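Local coordinates for protein UDP-glucose 4-epimerase (PDB 4WOK) that probably interconverts UDP-glucose and UDP-galactose by inverting the configuration at C4 of the sugar, using tightly held NAD, at residues 124-130 against 155-159; 138-142 against 257-261. The protein carries 2 engineered substitutions. One frame throughout, in Å; residues are numbered along the deposited sequence.

Contact 1 (124-130 against 155-159). With NAD (nicotinamide-adenine-dinucleotide), chain B.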
loop_
_atom_site.group_PDB
_atom_site.type_symbol
_atom_site.label_atom_id
_atom_site.label_comp_id
_atom_site.label_asym_id
_atom_site.label_seq_id
_atom_site.Cartn_x
_atom_site.Cartn_y
_atom_site.Cartn_z
ATOM N N PHE A 124 -6.050 6.422 -6.094
ATOM C CA PHE A 124 -4.587 6.500 -6.029
ATOM C C PHE A 124 -4.056 5.949 -4.713
ATOM O O PHE A 124 -4.433 6.416 -3.641
ATOM C CB PHE A 124 -4.115 7.943 -6.191
ATOM C CG PHE A 124 -2.616 8.094 -6.092
ATOM C CD1 PHE A 124 -1.784 7.504 -7.034
ATOM C CD2 PHE A 124 -2.041 8.789 -5.042
ATOM C CE1 PHE A 124 -0.379 7.624 -6.934
ATOM C CE2 PHE A 124 -0.640 8.914 -4.928
ATOM C CZ PHE A 124 0.184 8.333 -5.881
ATOM N N SER A 125 -3.180 4.951 -4.789
ATOM C CA SER A 125 -2.595 4.391 -3.579
ATOM C C SER A 125 -1.413 5.258 -3.185
ATOM O O SER A 125 -0.368 5.232 -3.822
ATOM C CB SER A 125 -2.167 2.928 -3.789
ATOM O OG SER A 125 -2.671 2.095 -2.741
ATOM N N SER A 126 -1.598 6.047 -2.137
ATOM C CA SER A 126 -0.580 6.977 -1.693
ATOM C C SER A 126 0.104 6.405 -0.463
ATOM O O SER A 126 0.066 5.200 -0.246
ATOM C CB SER A 126 -1.200 8.345 -1.400
ATOM O OG SER A 126 -0.199 9.330 -1.205
ATOM N N SER A 127 0.705 7.263 0.352
ATOM C CA SER A 127 1.466 6.812 1.519
ATOM C C SER A 127 1.430 7.846 2.614
ATOM O O SER A 127 1.396 9.038 2.332
ATOM C CB SER A 127 2.926 6.531 1.142
ATOM O OG SER A 127 3.688 6.248 2.309
ATOM N N CYS A 128 1.451 7.395 3.861
ATOM C CA CYS A 128 1.561 8.317 4.983
ATOM C C CYS A 128 2.982 8.860 5.097
ATOM O O CYS A 128 3.261 9.719 5.933
ATOM C CB CYS A 128 1.143 7.641 6.286
ATOM S SG CYS A 128 -0.637 7.419 6.465
ATOM N N ALA A 129 3.882 8.364 4.249
ATOM C CA ALA A 129 5.221 8.941 4.157
ATOM C C ALA A 129 5.172 10.395 3.673
ATOM O O ALA A 129 6.136 11.142 3.840
ATOM C CB ALA A 129 6.104 8.106 3.235
ATOM N N THR A 130 4.051 10.804 3.080
ATOM C CA THR A 130 3.920 12.183 2.617
ATOM C C THR A 130 3.952 13.184 3.782
ATOM O O THR A 130 4.312 14.344 3.593
ATOM C CB THR A 130 2.618 12.398 1.819
ATOM O OG1 THR A 130 1.502 12.005 2.622
ATOM C CG2 THR A 130 2.624 11.588 0.515
ATOM N N LYS A 155 5.287 10.647 -3.897
ATOM C CA LYS A 155 3.867 10.361 -3.608
ATOM C C LYS A 155 3.077 11.660 -3.393
ATOM O O LYS A 155 1.937 11.783 -3.820
ATOM C CB LYS A 155 3.733 9.455 -2.367
ATOM C CG LYS A 155 4.211 8.023 -2.596
ATOM C CD LYS A 155 3.309 7.340 -3.631
ATOM C CE LYS A 155 3.672 5.869 -3.852
ATOM N NZ LYS A 155 2.638 5.234 -4.763
ATOM N N LEU A 156 3.689 12.620 -2.709
ATOM C CA LEU A 156 3.067 13.925 -2.501
ATOM C C LEU A 156 2.856 14.665 -3.826
ATOM O O LEU A 156 1.812 15.285 -4.048
ATOM C CB LEU A 156 3.930 14.770 -1.563
ATOM C CG LEU A 156 3.398 16.164 -1.219
ATOM C CD1 LEU A 156 2.022 16.044 -0.581
ATOM C CD2 LEU A 156 4.363 16.885 -0.279
ATOM N N ILE A 157 3.856 14.606 -4.698
ATOM C CA ILE A 157 3.757 15.245 -6.014
ATOM C C ILE A 157 2.588 14.648 -6.791
ATOM O O ILE A 157 1.806 15.378 -7.392
ATOM C CB ILE A 157 5.062 15.088 -6.826
ATOM C CG1 ILE A 157 6.194 15.888 -6.179
ATOM C CG2 ILE A 157 4.844 15.498 -8.294
ATOM C CD1 ILE A 157 7.575 15.527 -6.726
ATOM N N ALA A 158 2.447 13.325 -6.753
ATOM C CA ALA A 158 1.302 12.696 -7.411
ATOM C C ALA A 158 -0.032 13.167 -6.821
ATOM O O ALA A 158 -0.996 13.369 -7.552
ATOM C CB ALA A 158 1.400 11.184 -7.328
ATOM N N GLU A 159 -0.095 13.348 -5.504
ATOM C CA GLU A 159 -1.332 13.855 -4.906
ATOM C C GLU A 159 -1.681 15.243 -5.465
ATOM O O GLU A 159 -2.821 15.501 -5.843
ATOM C CB GLU A 159 -1.227 13.914 -3.377
ATOM C CG GLU A 159 -1.124 12.543 -2.704
ATOM C CD GLU A 159 -1.365 12.601 -1.203
ATOM O OE1 GLU A 159 -1.442 13.720 -0.653
ATOM O OE2 GLU A 159 -1.479 11.528 -0.571
HETATM P PA NAD B . 4.262 -4.310 -5.341
HETATM O O1A NAD B . 5.597 -3.923 -5.948
HETATM O O2A NAD B . 3.897 -5.707 -4.933
HETATM O O5B NAD B . 3.110 -3.937 -6.581
HETATM C C5B NAD B . 3.608 -2.950 -7.458
HETATM C C4B NAD B . 3.049 -3.356 -8.847
HETATM O O4B NAD B . 3.228 -2.288 -9.788
HETATM C C3B NAD B . 3.934 -4.535 -9.267
HETATM O O3B NAD B . 3.086 -5.550 -9.741
HETATM C C2B NAD B . 4.799 -3.920 -10.395
HETATM O O2B NAD B . 5.116 -4.865 -11.340
HETATM C C1B NAD B . 3.808 -2.850 -10.981
HETATM N N9A NAD B . 4.516 -1.713 -11.599
HETATM C C8A NAD B . 5.559 -0.922 -11.068
HETATM N N7A NAD B . 5.939 0.053 -11.902
HETATM C C5A NAD B . 5.113 -0.116 -13.021
HETATM C C6A NAD B . 5.030 0.588 -14.242
HETATM N N6A NAD B . 5.871 1.647 -14.494
HETATM N N1A NAD B . 4.117 0.215 -15.170
HETATM C C2A NAD B . 3.309 -0.854 -14.877
HETATM N N3A NAD B . 3.284 -1.629 -13.754
HETATM C C4A NAD B . 4.214 -1.206 -12.843
HETATM O O3 NAD B . 4.140 -3.134 -4.251
HETATM P PN NAD B . 2.818 -3.132 -3.321
HETATM O O1N NAD B . 1.624 -3.944 -3.733
HETATM O O2N NAD B . 3.366 -3.033 -1.940
HETATM O O5D NAD B . 2.236 -1.505 -3.281
HETATM C C5D NAD B . 1.827 -1.068 -4.482
HETATM C C4D NAD B . 1.239 0.320 -4.230
HETATM O O4D NAD B . 0.958 0.469 -2.779
HETATM C C3D NAD B . 2.300 1.391 -4.558
HETATM O O3D NAD B . 1.587 2.500 -5.004
HETATM C C2D NAD B . 2.903 1.650 -3.173
HETATM O O2D NAD B . 3.434 2.904 -3.004
HETATM C C1D NAD B . 1.579 1.644 -2.373
HETATM N N1N NAD B . 1.922 1.538 -0.867
HETATM C C2N NAD B . 2.374 0.307 -0.397
HETATM C C3N NAD B . 2.693 0.192 0.981
HETATM C C7N NAD B . 3.185 -1.132 1.502
HETATM O O7N NAD B . 3.438 -1.275 2.702
HETATM N N7N NAD B . 3.343 -2.175 0.610
HETATM C C4N NAD B . 2.557 1.306 1.812
HETATM C C5N NAD B . 2.105 2.525 1.307
HETATM C C6N NAD B . 1.788 2.636 -0.054
#

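Contact 2 (138-142 against 257-261)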
loop_
_atom_site.group_PDB
_atom_site.type_symbol
_atom_site.label_atom_id
_atom_site.label_comp_id
_atom_site.label_asym_id
_atom_site.label_seq_id
_atom_site.Cartn_x
_atom_site.Cartn_y
_atom_site.Cartn_z
ATOM N N PRO A 138 -2.656 10.542 16.944
ATOM C CA PRO A 138 -2.362 10.007 15.609
ATOM C C PRO A 138 -2.356 11.085 14.527
ATOM O O PRO A 138 -2.779 12.212 14.778
ATOM C CB PRO A 138 -3.496 9.007 15.379
ATOM C CG PRO A 138 -4.623 9.529 16.209
ATOM C CD PRO A 138 -4.010 10.186 17.400
ATOM N N ILE A 139 -1.874 10.736 13.338
ATOM C CA ILE A 139 -1.694 11.718 12.274
ATOM C C ILE A 139 -2.982 11.938 11.487
ATOM O O ILE A 139 -3.451 11.036 10.797
ATOM C CB ILE A 139 -0.576 11.286 11.302
ATOM C CG1 ILE A 139 0.695 10.917 12.080
ATOM C CG2 ILE A 139 -0.312 12.378 10.274
ATOM C CD1 ILE A 139 1.802 10.366 11.200
ATOM N N GLY A 140 -3.554 13.133 11.599
ATOM C CA GLY A 140 -4.755 13.474 10.858
ATOM C C GLY A 140 -4.392 13.979 9.474
ATOM O O GLY A 140 -3.240 14.322 9.221
ATOM N N GLU A 141 -5.366 14.032 8.573
ATOM C CA GLU A 141 -5.103 14.460 7.201
ATOM C C GLU A 141 -4.758 15.944 7.135
ATOM O O GLU A 141 -4.221 16.420 6.136
ATOM C CB GLU A 141 -6.301 14.158 6.300
ATOM C CG GLU A 141 -6.553 12.680 6.058
ATOM C CD GLU A 141 -7.372 12.026 7.152
ATOM O OE1 GLU A 141 -7.676 12.691 8.166
ATOM O OE2 GLU A 141 -7.722 10.838 6.998
ATOM N N GLY A 142 -5.070 16.670 8.203
ATOM C CA GLY A 142 -4.776 18.086 8.273
ATOM C C GLY A 142 -3.312 18.350 8.549
ATOM O O GLY A 142 -2.830 19.465 8.364
ATOM N N LEU A 257 -11.404 13.010 -2.524
ATOM C CA LEU A 257 -11.031 12.723 -1.142
ATOM C C LEU A 257 -9.551 12.414 -1.027
ATOM O O LEU A 257 -8.941 11.899 -1.965
ATOM C CB LEU A 257 -11.814 11.530 -0.594
ATOM C CG LEU A 257 -13.307 11.588 -0.316
ATOM C CD1 LEU A 257 -13.773 10.212 0.149
ATOM C CD2 LEU A 257 -13.617 12.655 0.731
ATOM N N ALA A 258 -8.984 12.730 0.130
ATOM C CA ALA A 258 -7.697 12.183 0.538
ATOM C C ALA A 258 -7.831 11.767 1.996
ATOM O O ALA A 258 -7.989 12.619 2.877
ATOM C CB ALA A 258 -6.578 13.198 0.347
ATOM N N VAL A 259 -7.811 10.458 2.250
ATOM C CA VAL A 259 -7.999 9.951 3.605
ATOM C C VAL A 259 -6.946 8.915 4.017
ATOM O O VAL A 259 -6.396 8.205 3.178
ATOM C CB VAL A 259 -9.406 9.326 3.784
ATOM C CG1 VAL A 259 -10.499 10.352 3.471
ATOM C CG2 VAL A 259 -9.569 8.099 2.914
ATOM N N ASN A 260 -6.685 8.856 5.323
ATOM C CA ASN A 260 -5.832 7.850 5.936
ATOM C C ASN A 260 -6.530 6.502 6.078
ATOM O O ASN A 260 -7.734 6.446 6.333
ATOM C CB ASN A 260 -5.387 8.300 7.327
ATOM C CG ASN A 260 -4.504 9.528 7.304
ATOM O OD1 ASN A 260 -3.839 9.817 6.309
ATOM N ND2 ASN A 260 -4.478 10.253 8.425
ATOM N N LEU A 261 -5.765 5.425 5.940
ATOM C CA LEU A 261 -6.252 4.076 6.210
ATOM C C LEU A 261 -5.429 3.447 7.325
ATOM O O LEU A 261 -4.202 3.495 7.297
ATOM C CB LEU A 261 -6.178 3.205 4.956
ATOM C CG LEU A 261 -6.944 3.689 3.725
ATOM C CD1 LEU A 261 -6.728 2.735 2.566
ATOM C CD2 LEU A 261 -8.420 3.837 4.044
HETATM O O HOH W 1 -9.054 8.424 7.824
#

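Contact 1 (124-130 against 155-159)
The Phe124 ring leans obliquely against helix 150-169: its CZ lies 3.4 Å from Ala158 CB and 4.0 Å from Lys155 CD, with Glu159 CG near CE2, while His82 brings a second ring against it. The setting is the Rossmann fold of an extended short-chain dehydrogenase/reductase. Lys155 stands four residues after Tyr151, the YxxxK spacing of that family, and Tyr151 OH is itself hydrogen-bonded to NAD. With CG anti to the backbone N (chi1 178°), the Phe124 ring reaches from the strand end to the helix. A second flat group, the Glu159 carboxylate, receives Ser126 OG at OE2 (2.6 Å), on the anti side and 27° out of its plane. Its remaining oxygen, OE1, forms a salt bridge with Arg177 and accepts from Gln145, so both oxygens of this buried group are held.

The lysine chain bends at chi2 and then runs extended, carrying NZ along the serine stretch to the nicotinamide ribose. There NZ donates to Ser125 O at 3.1 Å, nearly in line with the carbonyl (C=O...N 166°), and to NAD O3D at 2.9 Å, with a weak bond to O2D, so the amine is shared between the strand end and the ribose. Ser126 O comes within 3.1 Å of C6N of the nicotinamide, which puts the same backbone beside the cofactor ring.

Farther along, the chain turns into a 3-10 segment. Ser127 OG accepts from Ala129 N at 2.9 Å, an ST turn, while Ser127 O takes both Thr130 N and Thr130 OG1; that hydroxyl also meets Gln145. The Thr130 side chain crosses Lys155 at about a right angle, its methyl CG2 packing near Lys155 CB and lying 3.5 Å from Leu156 N.

Contact 2 (138-142 against 257-261)
A bend at chi2 (84°) folds the Glu141 chain so that its carboxylate lies over the Asn260 amide. The two side chains arrive from opposite directions and end as stacked flat groups, with planes 16° apart and Glu141 CD 3.6 Å from Asn260 ND2.

The stack is tied down at the backbone. Asn260 N donates to Glu141 OE2 at 2.8 Å, and the bond is almost straight, with an N-H...O angle of 176°. OE2 uses its anti lone pair for it, the one turned away from OE1. A water within hydrogen-bonding reach of Glu141 OE2 (2.9 Å) and of Asn260 O may bridge them, though it has more acceptors near it than protons to give. Nearer the backbone, Glu141 CG lies 3.5 Å from Ala258 O, and the Glu141 side chain also touches Leu305 and Arg177.

At its far end the Asn260 amide is held by other parts of the chain: OD1 bonds to Tyr131 OH, and ND2 makes a weak bond to Asp302 O. Ile139 O lies close to Asn260 ND2, at 2.7 Å, yet the angle is too poor for a hydrogen bond. Backbone bonds join Ile139 to Tyr300 and Asp302.

Leu257 and Val259 spend their backbone bonds on strand 172-177, whereas Asn260 N turns to the other edge, where a side-chain carboxylate stands in for the carbonyl of a further strand. The loop between strand 121-125 and helix 150-169 thus covers part of one edge of the seven-stranded parallel sheet, at strand 257-260, an outermost strand of this Rossmann fold.

In the fold
Both contacts reach the seven-stranded parallel sheet: contact 1 starts from strand 121-125 and contact 2 from an outermost strand, 257-260, with strand 172-177 between them. Contact 1 is fully buried and combines aromatic packing with a lysine shared between backbone and cofactor; contact 2 is only partly buried, smaller, and depends on a carboxylate, an amide and a water. Their centres are 11 Å apart, and they meet where Cys128 SG packs 4.0 Å from Asn260 OD1. Arg177 serves both, pairing with Glu159 in the first and packing against Glu141, Ala258 and Asn260 in the second. NAD is bound directly by the first alone.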